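Local coordinates for glycoside hydrolase family protein (Novosphingobium sp. PP1Y, PDB 6Q2F), which probably hydrolyses terminal alpha-L-rhamnosyl residues from glycosides as an alpha-L-rhamnosidase that carries a bound sodium ion, at residues L378-Y382 / E383-G387. Sequence-based numbering, arbitrary orientation.
Sequences LVDRY and ETKAG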
loop_
_atom_site.group_PDB
_atom_site.type_symbol
_atom_site.label_atom_id
_atom_site.label_comp_id
_atom_site.label_asym_id
_atom_site.label_seq_id
_atom_site.Cartn_x
_atom_site.Cartn_y
_atom_site.Cartn_z
ATOM N N LEU A 378 -1.416 16.770 -32.197
ATOM C CA LEU A 378 -1.817 17.095 -30.838
ATOM C C LEU A 378 -0.800 16.503 -29.867
ATOM O O LEU A 378 0.058 15.695 -30.241
ATOM C CB LEU A 378 -3.228 16.564 -30.543
ATOM C CG LEU A 378 -4.465 17.430 -30.870
ATOM C CD1 LEU A 378 -4.365 18.013 -32.246
ATOM C CD2 LEU A 378 -5.766 16.629 -30.741
ATOM N N VAL A 379 -0.894 16.922 -28.605
ATOM C CA VAL A 379 -0.074 16.291 -27.582
ATOM C C VAL A 379 -0.440 14.819 -27.509
ATOM O O VAL A 379 -1.591 14.457 -27.230
ATOM C CB VAL A 379 -0.249 16.979 -26.230
ATOM C CG1 VAL A 379 0.465 16.166 -25.148
ATOM C CG2 VAL A 379 0.306 18.406 -26.293
ATOM N N ASP A 380 0.535 13.959 -27.782
ATOM C CA ASP A 380 0.287 12.529 -27.743
ATOM C C ASP A 380 -0.058 12.095 -26.323
ATOM O O ASP A 380 0.672 12.397 -25.376
ATOM C CB ASP A 380 1.511 11.778 -28.258
ATOM C CG ASP A 380 1.321 10.290 -28.221
ATOM O OD1 ASP A 380 0.285 9.825 -28.746
ATOM O OD2 ASP A 380 2.183 9.590 -27.650
ATOM N N ARG A 381 -1.194 11.413 -26.183
ATOM C CA ARG A 381 -1.682 10.915 -24.896
ATOM C C ARG A 381 -1.733 12.016 -23.838
ATOM O O ARG A 381 -1.304 11.835 -22.691
ATOM C CB ARG A 381 -0.857 9.714 -24.429
ATOM C CG ARG A 381 -1.525 8.402 -24.856
ATOM C CD ARG A 381 -0.552 7.288 -24.954
ATOM N NE ARG A 381 0.510 7.574 -25.908
ATOM C CZ ARG A 381 1.514 6.735 -26.126
ATOM N NH1 ARG A 381 1.552 5.591 -25.451
ATOM N NH2 ARG A 381 2.469 7.026 -27.000
ATOM N N TYR A 382 -2.321 13.160 -24.223
ATOM C CA TYR A 382 -2.346 14.310 -23.323
ATOM C C TYR A 382 -3.235 14.053 -22.114
ATOM O O TYR A 382 -2.943 14.538 -21.016
ATOM C CB TYR A 382 -2.793 15.576 -24.070
ATOM C CG TYR A 382 -4.290 15.811 -24.152
ATOM C CD1 TYR A 382 -4.970 16.476 -23.131
ATOM C CD2 TYR A 382 -5.022 15.371 -25.246
ATOM C CE1 TYR A 382 -6.335 16.683 -23.196
ATOM C CE2 TYR A 382 -6.385 15.582 -25.326
ATOM C CZ TYR A 382 -7.038 16.241 -24.298
ATOM O OH TYR A 382 -8.402 16.446 -24.377
ATOM N N GLU A 383 -4.334 13.306 -22.293
ATOM C CA GLU A 383 -5.241 13.059 -21.175
ATOM C C GLU A 383 -4.499 12.452 -19.989
ATOM O O GLU A 383 -4.652 12.909 -18.850
ATOM C CB GLU A 383 -6.401 12.158 -21.608
ATOM C CG GLU A 383 -7.317 12.778 -22.679
ATOM C CD GLU A 383 -6.968 12.299 -24.061
ATOM O OE1 GLU A 383 -5.871 11.726 -24.208
ATOM O OE2 GLU A 383 -7.765 12.488 -25.005
ATOM N N THR A 384 -3.677 11.422 -20.229
ATOM C CA THR A 384 -2.958 10.827 -19.105
ATOM C C THR A 384 -1.828 11.736 -18.633
ATOM O O THR A 384 -1.602 11.867 -17.427
ATOM C CB THR A 384 -2.448 9.414 -19.443
ATOM O OG1 THR A 384 -1.723 8.881 -18.321
ATOM C CG2 THR A 384 -1.560 9.395 -20.654
ATOM N N LYS A 385 -1.138 12.410 -19.561
ATOM C CA LYS A 385 -0.040 13.291 -19.157
ATOM C C LYS A 385 -0.540 14.478 -18.347
ATOM O O LYS A 385 0.194 15.001 -17.506
ATOM C CB LYS A 385 0.743 13.788 -20.377
ATOM C CG LYS A 385 1.581 12.715 -21.067
ATOM C CD LYS A 385 2.065 13.205 -22.441
ATOM C CE LYS A 385 2.905 12.131 -23.152
ATOM N NZ LYS A 385 3.257 12.517 -24.549
ATOM N N ALA A 386 -1.781 14.901 -18.575
ATOM C CA ALA A 386 -2.380 15.991 -17.818
ATOM C C ALA A 386 -2.998 15.519 -16.517
ATOM O O ALA A 386 -3.563 16.339 -15.786
ATOM C CB ALA A 386 -3.447 16.705 -18.659
ATOM N N GLY A 387 -2.926 14.228 -16.214
ATOM C CA GLY A 387 -3.413 13.741 -14.941
ATOM C C GLY A 387 -4.880 13.377 -14.888
ATOM O O GLY A 387 -5.406 13.164 -13.791
HETATM O O HOH W 1 4.182 10.546 -26.167
HETATM O O HOH W 2 -9.554 14.440 -25.486
#
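E383 folds back over one face of the Y382 ring: CG stands 4.0 Å from the ring centroid, close to its normal, a CH-pi contact. The carboxylate stacks beyond it, its plane turned 22° from the ring and CD offset toward the rim. Two torsions bring this about. Y382 holds CG between its backbone N and carbonyl carbon (chi1 87°), which swings the ring under the next residue, and E383 bends sharply at chi2 (98°). A water joins the two ends, lying 2.6 Å from Y382 OH and 2.7 Å from E383 OE2, to which it donates; OE2 is also hydrogen-bonded to T317 OG1. Were Y382 an alanine, E383 CG and carboxylate would probably lose the surface they lie on and the bridging water its hydroxyl partner, although T317 could still hold OE2.

K385 reaches back along the turn, extended beyond CG, and NZ gives D380 O a 2.7 Å hydrogen bond, tilted out of the carbonyl plane. The same ammonium meets a water that donates to D380 OD2, whose syn lone pair takes R381 NH2 in a 2.7 Å salt bridge. R381 is the N-cap residue, its O accepting K385 N at 3.2 Å; at the other end, G387 closes a Schellman motif with positive phi.

The loop after strand 366-374 and the short helix it leads into touch strand 316-325 through D380 and Y382, and helix 543-575 through V379 and K385, which meet L550, with D547 salt-bridged to K385.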